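Local coordinates for protein putative poly(3-hydroxybutyrate) depolymerase LpqC (Bordetella parapertussis 12822, PDB 3D0K) that probably hydrolyses ester bonds as an alpha/beta-hydrolase-fold enzyme, perhaps as a depolymerase of the bacterial storage polyester poly(3-hydroxybutyrate), at residues W95-A106 against D117-A125. Residues are numbered along the deposited sequence; the frame is centred on the assembly and turned at random.
Sequences WPGVESYNNGRA and DGWTYALVA. With SO4 (sulfate ion), chain I.
In this alpha/beta-hydrolase-type fold, the short helix 97-100 and the type I beta turn Tyr101 to Gly104 that follows it, after strand 84-89, pack on the residues leading into helix 122-133, chiefly Thr120 and Tyr121. Thr120 holds this segment by two hydrogen bonds. Its OG1 donates to Ser100 O (2.7 Å), and its backbone N donates to Gly104 O at 2.9 Å. The hydroxyl lies beside the backbone N (chi1 -43°), which brings CG2 to 3.7 Å from Trp95 CZ3. Leu123 CD1 meets the same indole at CH2. Tyr121 bonds inside the turn. Its OH donates a hydrogen bond to Asn102 O (2.6 Å), and Gly104 CA sits over one face of its ring, 3.8 Å from the centroid. Gly104 has a positive phi (73°), and its lack of a side chain lets the tyrosine ring come this close. The Tyr101 ring touches the residues of a probable nucleophile elbow, and its OH hydrogen-bonds His61 O and Gln60 OE1. Further along the chain, Ala106 CB lies over the six-membered ring of Trp119, whose NE1 hydrogen-bonds Arg114 O. A water accepts from Arg105 NH2 and donates to Gly118 O at 2.9 Å.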
ATOM      1  N   TRP A  95      13.288   1.897  10.756  1.00 22.05           N
ATOM      2  CA  TRP A  95      13.074   2.338   9.364  1.00 22.30           C
ATOM      3  C   TRP A  95      12.836   3.855   9.328  1.00 21.72           C
ATOM      4  O   TRP A  95      11.752   4.320   8.992  1.00 20.64           O
ATOM      5  CB  TRP A  95      11.875   1.600   8.776  1.00 21.18           C
ATOM      6  CG  TRP A  95      12.069   0.132   8.784  1.00 19.91           C
ATOM      7  CD1 TRP A  95      11.824  -0.725   9.832  1.00 21.27           C
ATOM      8  CD2 TRP A  95      12.532  -0.679   7.700  1.00 20.80           C
ATOM      9  NE1 TRP A  95      12.119  -2.024   9.463  1.00 21.53           N
ATOM     10  CE2 TRP A  95      12.546  -2.034   8.162  1.00 19.13           C
ATOM     11  CE3 TRP A  95      12.931  -0.404   6.379  1.00 22.69           C
ATOM     12  CZ2 TRP A  95      12.935  -3.107   7.350  1.00 19.84           C
ATOM     13  CZ3 TRP A  95      13.332  -1.475   5.565  1.00 21.79           C
ATOM     14  CH2 TRP A  95      13.346  -2.812   6.064  1.00 21.92           C
ATOM     15  N   PRO A  96      13.869   4.638   9.678  1.00 22.00           N
ATOM     16  CA  PRO A  96      13.635   6.075   9.881  1.00 21.72           C
ATOM     17  C   PRO A  96      13.355   6.882   8.592  1.00 20.57           C
ATOM     18  O   PRO A  96      13.951   6.637   7.542  1.00 20.18           O
ATOM     19  CB  PRO A  96      14.945   6.544  10.566  1.00 22.03           C
ATOM     20  CG  PRO A  96      15.963   5.592  10.031  1.00 22.19           C
ATOM     21  CD  PRO A  96      15.291   4.272   9.885  1.00 22.99           C
ATOM     22  N   GLY A  97      12.440   7.849   8.702  1.00 20.69           N
ATOM     23  CA  GLY A  97      12.203   8.832   7.641  1.00 20.13           C
ATOM     24  C   GLY A  97      11.414   8.290   6.458  1.00 19.51           C
ATOM     25  O   GLY A  97      11.235   7.074   6.285  1.00 20.71           O
ATOM     26  N   VAL A  98      10.962   9.210   5.616  1.00 19.29           N
ATOM     27  CA  VAL A  98      10.366   8.840   4.338  1.00 19.26           C
ATOM     28  C   VAL A  98      11.359   8.014   3.475  1.00 18.58           C
ATOM     29  O   VAL A  98      10.924   7.247   2.631  1.00 17.55           O
ATOM     30  CB  VAL A  98       9.841  10.084   3.561  1.00 19.67           C
ATOM     31  CG1 VAL A  98       8.775  10.839   4.406  1.00 20.28           C
ATOM     32  CG2 VAL A  98      10.984  11.002   3.114  1.00 19.21           C
ATOM     33  N   GLU A  99      12.677   8.170   3.692  1.00 18.24           N
ATOM     34  CA  GLU A  99      13.663   7.431   2.894  1.00 18.11           C
ATOM     35  C   GLU A  99      13.510   5.915   3.039  1.00 18.71           C
ATOM     36  O   GLU A  99      13.676   5.172   2.053  1.00 18.75           O
ATOM     37  CB  GLU A  99      15.117   7.892   3.202  1.00 17.45           C
ATOM     38  CG  GLU A  99      15.384   9.357   2.741  1.00 20.82           C
ATOM     39  CD  GLU A  99      14.925  10.426   3.769  1.00 21.62           C
ATOM     40  OE1 GLU A  99      15.266  11.601   3.519  1.00 26.62           O
ATOM     41  OE2 GLU A  99      14.294  10.119   4.833  1.00 18.45           O
ATOM     42  N   SER A 100      13.174   5.446   4.255  1.00 18.70           N
ATOM     43  CA  SER A 100      13.171   4.012   4.522  1.00 18.44           C
ATOM     44  C   SER A 100      11.817   3.392   4.291  1.00 18.00           C
ATOM     45  O   SER A 100      11.729   2.180   4.017  1.00 19.16           O
ATOM     46  CB  SER A 100      13.564   3.708   5.986  1.00 18.78           C
ATOM     47  OG  SER A 100      14.787   4.354   6.342  1.00 20.33           O
ATOM     48  N   TYR A 101      10.763   4.168   4.504  1.00 16.04           N
ATOM     49  CA  TYR A 101       9.435   3.607   4.400  1.00 16.72           C
ATOM     50  C   TYR A 101       8.759   4.053   3.078  1.00 17.15           C
ATOM     51  O   TYR A 101       8.726   3.280   2.134  1.00 17.87           O
ATOM     52  CB  TYR A 101       8.562   3.971   5.636  1.00 16.68           C
ATOM     53  CG  TYR A 101       7.126   3.431   5.511  1.00 17.72           C
ATOM     54  CD1 TYR A 101       6.901   2.068   5.275  1.00 17.23           C
ATOM     55  CD2 TYR A 101       6.011   4.279   5.682  1.00 15.74           C
ATOM     56  CE1 TYR A 101       5.604   1.564   5.193  1.00 18.53           C
ATOM     57  CE2 TYR A 101       4.667   3.773   5.582  1.00 18.01           C
ATOM     58  CZ  TYR A 101       4.502   2.401   5.338  1.00 16.89           C
ATOM     59  OH  TYR A 101       3.209   1.904   5.232  1.00 20.12           O
ATOM     60  N   ASN A 102       8.209   5.279   3.050  1.00 17.10           N
ATOM     61  CA  ASN A 102       7.633   5.854   1.821  1.00 17.18           C
ATOM     62  C   ASN A 102       8.432   5.553   0.523  1.00 16.48           C
ATOM     63  O   ASN A 102       7.832   5.237  -0.519  1.00 17.00           O
ATOM     64  CB  ASN A 102       7.504   7.391   1.872  1.00 14.92           C
ATOM     65  CG  ASN A 102       6.860   7.949   3.114  1.00 18.26           C
ATOM     66  OD1 ASN A 102       6.142   8.997   3.023  1.00 22.05           O
ATOM     67  ND2 ASN A 102       7.148   7.365   4.274  1.00 13.10           N
ATOM     68  N   ASN A 103       9.751   5.785   0.558  1.00 16.17           N
ATOM     69  CA  ASN A 103      10.635   5.704  -0.613  1.00 16.64           C
ATOM     70  C   ASN A 103      11.348   4.346  -0.764  1.00 17.08           C
ATOM     71  O   ASN A 103      12.188   4.163  -1.684  1.00 18.08           O
ATOM     72  CB  ASN A 103      11.721   6.814  -0.607  1.00 17.17           C
ATOM     73  CG  ASN A 103      11.150   8.248  -0.492  1.00 19.25           C
ATOM     74  OD1 ASN A 103      11.924   9.232  -0.354  1.00 20.93           O
ATOM     75  ND2 ASN A 103       9.836   8.380  -0.518  1.00 16.73           N
ATOM     76  N   GLY A 104      11.028   3.401   0.120  1.00 15.37           N
ATOM     77  CA  GLY A 104      11.441   1.994  -0.121  1.00 16.13           C
ATOM     78  C   GLY A 104      12.945   1.687   0.066  1.00 17.18           C
ATOM     79  O   GLY A 104      13.419   0.642  -0.378  1.00 17.35           O
ATOM     80  N   ARG A 105      13.686   2.572   0.718  1.00 18.40           N
ATOM     81  CA  ARG A 105      15.169   2.410   0.823  1.00 21.66           C
ATOM     82  C   ARG A 105      15.795   2.134  -0.578  1.00 21.47           C
ATOM     83  O   ARG A 105      16.578   1.183  -0.740  1.00 22.98           O
ATOM     84  CB  ARG A 105      15.528   1.244   1.789  1.00 21.58           C
ATOM     85  CG  ARG A 105      15.745   1.636   3.201  1.00 25.69           C
ATOM     86  CD  ARG A 105      16.313   0.530   4.102  1.00 26.37           C
ATOM     87  NE  ARG A 105      17.741   0.460   3.972  1.00 33.44           N
ATOM     88  CZ  ARG A 105      18.422  -0.582   3.505  1.00 36.52           C
ATOM     89  NH1 ARG A 105      19.739  -0.503   3.395  1.00 37.68           N
ATOM     90  NH2 ARG A 105      17.802  -1.697   3.153  1.00 38.10           N
ATOM     91  N   ALA A 106      15.378   2.913  -1.581  1.00 20.33           N
ATOM     92  CA  ALA A 106      15.756   2.677  -2.976  1.00 20.27           C
ATOM     93  C   ALA A 106      17.253   2.959  -3.216  1.00 21.62           C
ATOM     94  O   ALA A 106      17.840   2.475  -4.194  1.00 21.76           O
ATOM     95  CB  ALA A 106      14.941   3.512  -3.893  1.00 19.57           C
ATOM     96  N   ASP A 117      14.852  -5.911  -5.570  1.00 24.21           N
ATOM     97  CA  ASP A 117      14.354  -6.872  -4.601  1.00 26.61           C
ATOM     98  C   ASP A 117      14.850  -6.620  -3.193  1.00 24.75           C
ATOM     99  O   ASP A 117      14.407  -7.257  -2.245  1.00 24.76           O
ATOM    100  CB  ASP A 117      14.494  -8.330  -5.029  1.00 28.20           C
ATOM    101  CG  ASP A 117      15.651  -8.577  -5.863  1.00 36.06           C
ATOM    102  OD1 ASP A 117      16.819  -8.411  -5.375  1.00 41.10           O
ATOM    103  OD2 ASP A 117      15.385  -8.975  -7.034  1.00 44.97           O
ATOM    104  N   GLY A 118      15.708  -5.616  -3.053  1.00 23.43           N
ATOM    105  CA  GLY A 118      16.164  -5.193  -1.737  1.00 21.77           C
ATOM    106  C   GLY A 118      15.351  -4.039  -1.165  1.00 21.44           C
ATOM    107  O   GLY A 118      15.579  -3.620  -0.015  1.00 20.80           O
ATOM    108  N   TRP A 119      14.446  -3.489  -1.965  1.00 19.49           N
ATOM    109  CA  TRP A 119      13.664  -2.331  -1.498  1.00 18.80           C
ATOM    110  C   TRP A 119      12.654  -2.785  -0.455  1.00 18.71           C
ATOM    111  O   TRP A 119      12.261  -3.962  -0.419  1.00 17.22           O
ATOM    112  CB  TRP A 119      12.956  -1.588  -2.656  1.00 18.65           C
ATOM    113  CG  TRP A 119      13.873  -0.987  -3.711  1.00 20.47           C
ATOM    114  CD1 TRP A 119      15.235  -1.175  -3.852  1.00 21.02           C
ATOM    115  CD2 TRP A 119      13.478  -0.126  -4.766  1.00 18.84           C
ATOM    116  NE1 TRP A 119      15.692  -0.472  -4.945  1.00 21.15           N
ATOM    117  CE2 TRP A 119      14.640   0.191  -5.513  1.00 18.56           C
ATOM    118  CE3 TRP A 119      12.247   0.440  -5.147  1.00 20.31           C
ATOM    119  CZ2 TRP A 119      14.601   1.031  -6.622  1.00 22.02           C
ATOM    120  CZ3 TRP A 119      12.209   1.281  -6.274  1.00 20.87           C
ATOM    121  CH2 TRP A 119      13.376   1.557  -6.992  1.00 19.79           C
ATOM    122  N   THR A 120      12.256  -1.855   0.419  1.00 17.43           N
ATOM    123  CA  THR A 120      11.288  -2.149   1.497  1.00 18.64           C
ATOM    124  C   THR A 120      10.013  -2.768   0.869  1.00 19.08           C
ATOM    125  O   THR A 120       9.404  -3.685   1.446  1.00 19.15           O
ATOM    126  CB  THR A 120      10.909  -0.868   2.267  1.00 18.33           C
ATOM    127  OG1 THR A 120      12.080  -0.081   2.504  1.00 19.26           O
ATOM    128  CG2 THR A 120      10.204  -1.222   3.657  1.00 17.41           C
ATOM    129  N   TYR A 121       9.633  -2.295  -0.327  1.00 18.06           N
ATOM    130  CA  TYR A 121       8.396  -2.764  -0.996  1.00 17.74           C
ATOM    131  C   TYR A 121       8.394  -4.271  -1.229  1.00 19.36           C
ATOM    132  O   TYR A 121       7.318  -4.893  -1.224  1.00 20.45           O
ATOM    133  CB  TYR A 121       8.227  -2.107  -2.355  1.00 16.28           C
ATOM    134  CG  TYR A 121       8.371  -0.575  -2.320  1.00 16.17           C
ATOM    135  CD1 TYR A 121       7.839   0.162  -1.261  1.00 17.58           C
ATOM    136  CD2 TYR A 121       9.046   0.103  -3.349  1.00 15.26           C
ATOM    137  CE1 TYR A 121       8.006   1.567  -1.210  1.00 15.63           C
ATOM    138  CE2 TYR A 121       9.199   1.494  -3.334  1.00 14.46           C
ATOM    139  CZ  TYR A 121       8.680   2.206  -2.249  1.00 16.66           C
ATOM    140  OH  TYR A 121       8.808   3.606  -2.275  1.00 14.83           O
ATOM    141  N   ALA A 122       9.573  -4.820  -1.528  1.00 19.37           N
ATOM    142  CA  ALA A 122       9.734  -6.243  -1.916  1.00 19.84           C
ATOM    143  C   ALA A 122       9.437  -7.223  -0.767  1.00 20.35           C
ATOM    144  O   ALA A 122       9.226  -8.440  -0.991  1.00 22.33           O
ATOM    145  CB  ALA A 122      11.171  -6.488  -2.447  1.00 19.73           C
ATOM    146  N   LEU A 123       9.458  -6.708   0.451  1.00 18.78           N
ATOM    147  CA  LEU A 123       9.153  -7.473   1.649  1.00 18.09           C
ATOM    148  C   LEU A 123       7.707  -7.942   1.657  1.00 19.00           C
ATOM    149  O   LEU A 123       7.413  -8.998   2.224  1.00 19.29           O
ATOM    150  CB  LEU A 123       9.416  -6.604   2.881  1.00 19.46           C
ATOM    151  CG  LEU A 123      10.908  -6.321   3.129  1.00 20.55           C
ATOM    152  CD1 LEU A 123      11.052  -5.375   4.277  1.00 22.06           C
ATOM    153  CD2 LEU A 123      11.647  -7.634   3.440  1.00 22.69           C
ATOM    154  N   VAL A 124       6.787  -7.177   1.053  1.00 18.80           N
ATOM    155  CA  VAL A 124       5.348  -7.620   1.025  1.00 19.41           C
ATOM    156  C   VAL A 124       5.199  -8.999   0.374  1.00 18.88           C
ATOM    157  O   VAL A 124       4.677  -9.935   0.997  1.00 18.15           O
ATOM    158  CB  VAL A 124       4.417  -6.579   0.379  1.00 18.83           C
ATOM    159  CG1 VAL A 124       2.931  -7.131   0.255  1.00 20.95           C
ATOM    160  CG2 VAL A 124       4.467  -5.309   1.183  1.00 18.67           C
ATOM    161  N   ALA A 125       5.673  -9.145  -0.852  1.00 18.77           N
ATOM    162  CA  ALA A 125       5.623 -10.450  -1.507  1.00 19.61           C
ATOM    163  C   ALA A 125       6.320 -11.585  -0.729  1.00 19.89           C
ATOM    164  O   ALA A 125       5.827 -12.744  -0.727  1.00 19.10           O
ATOM    165  CB  ALA A 125       6.118 -10.362  -2.956  1.00 20.15           C
TER
HETATM  166  S   SO4 I 308      10.833  12.496   7.525  1.00 43.07           S
HETATM  167  O1  SO4 I 308      10.127  13.579   6.826  1.00 44.02           O
HETATM  168  O2  SO4 I 308      11.600  11.707   6.557  1.00 33.76           O
HETATM  169  O3  SO4 I 308      11.697  13.122   8.537  1.00 42.78           O
HETATM  170  O4  SO4 I 308       9.843  11.654   8.208  1.00 40.51           O
HETATM  171  O   HOH W   1      14.754  -2.135   2.384  1.00 31.45           O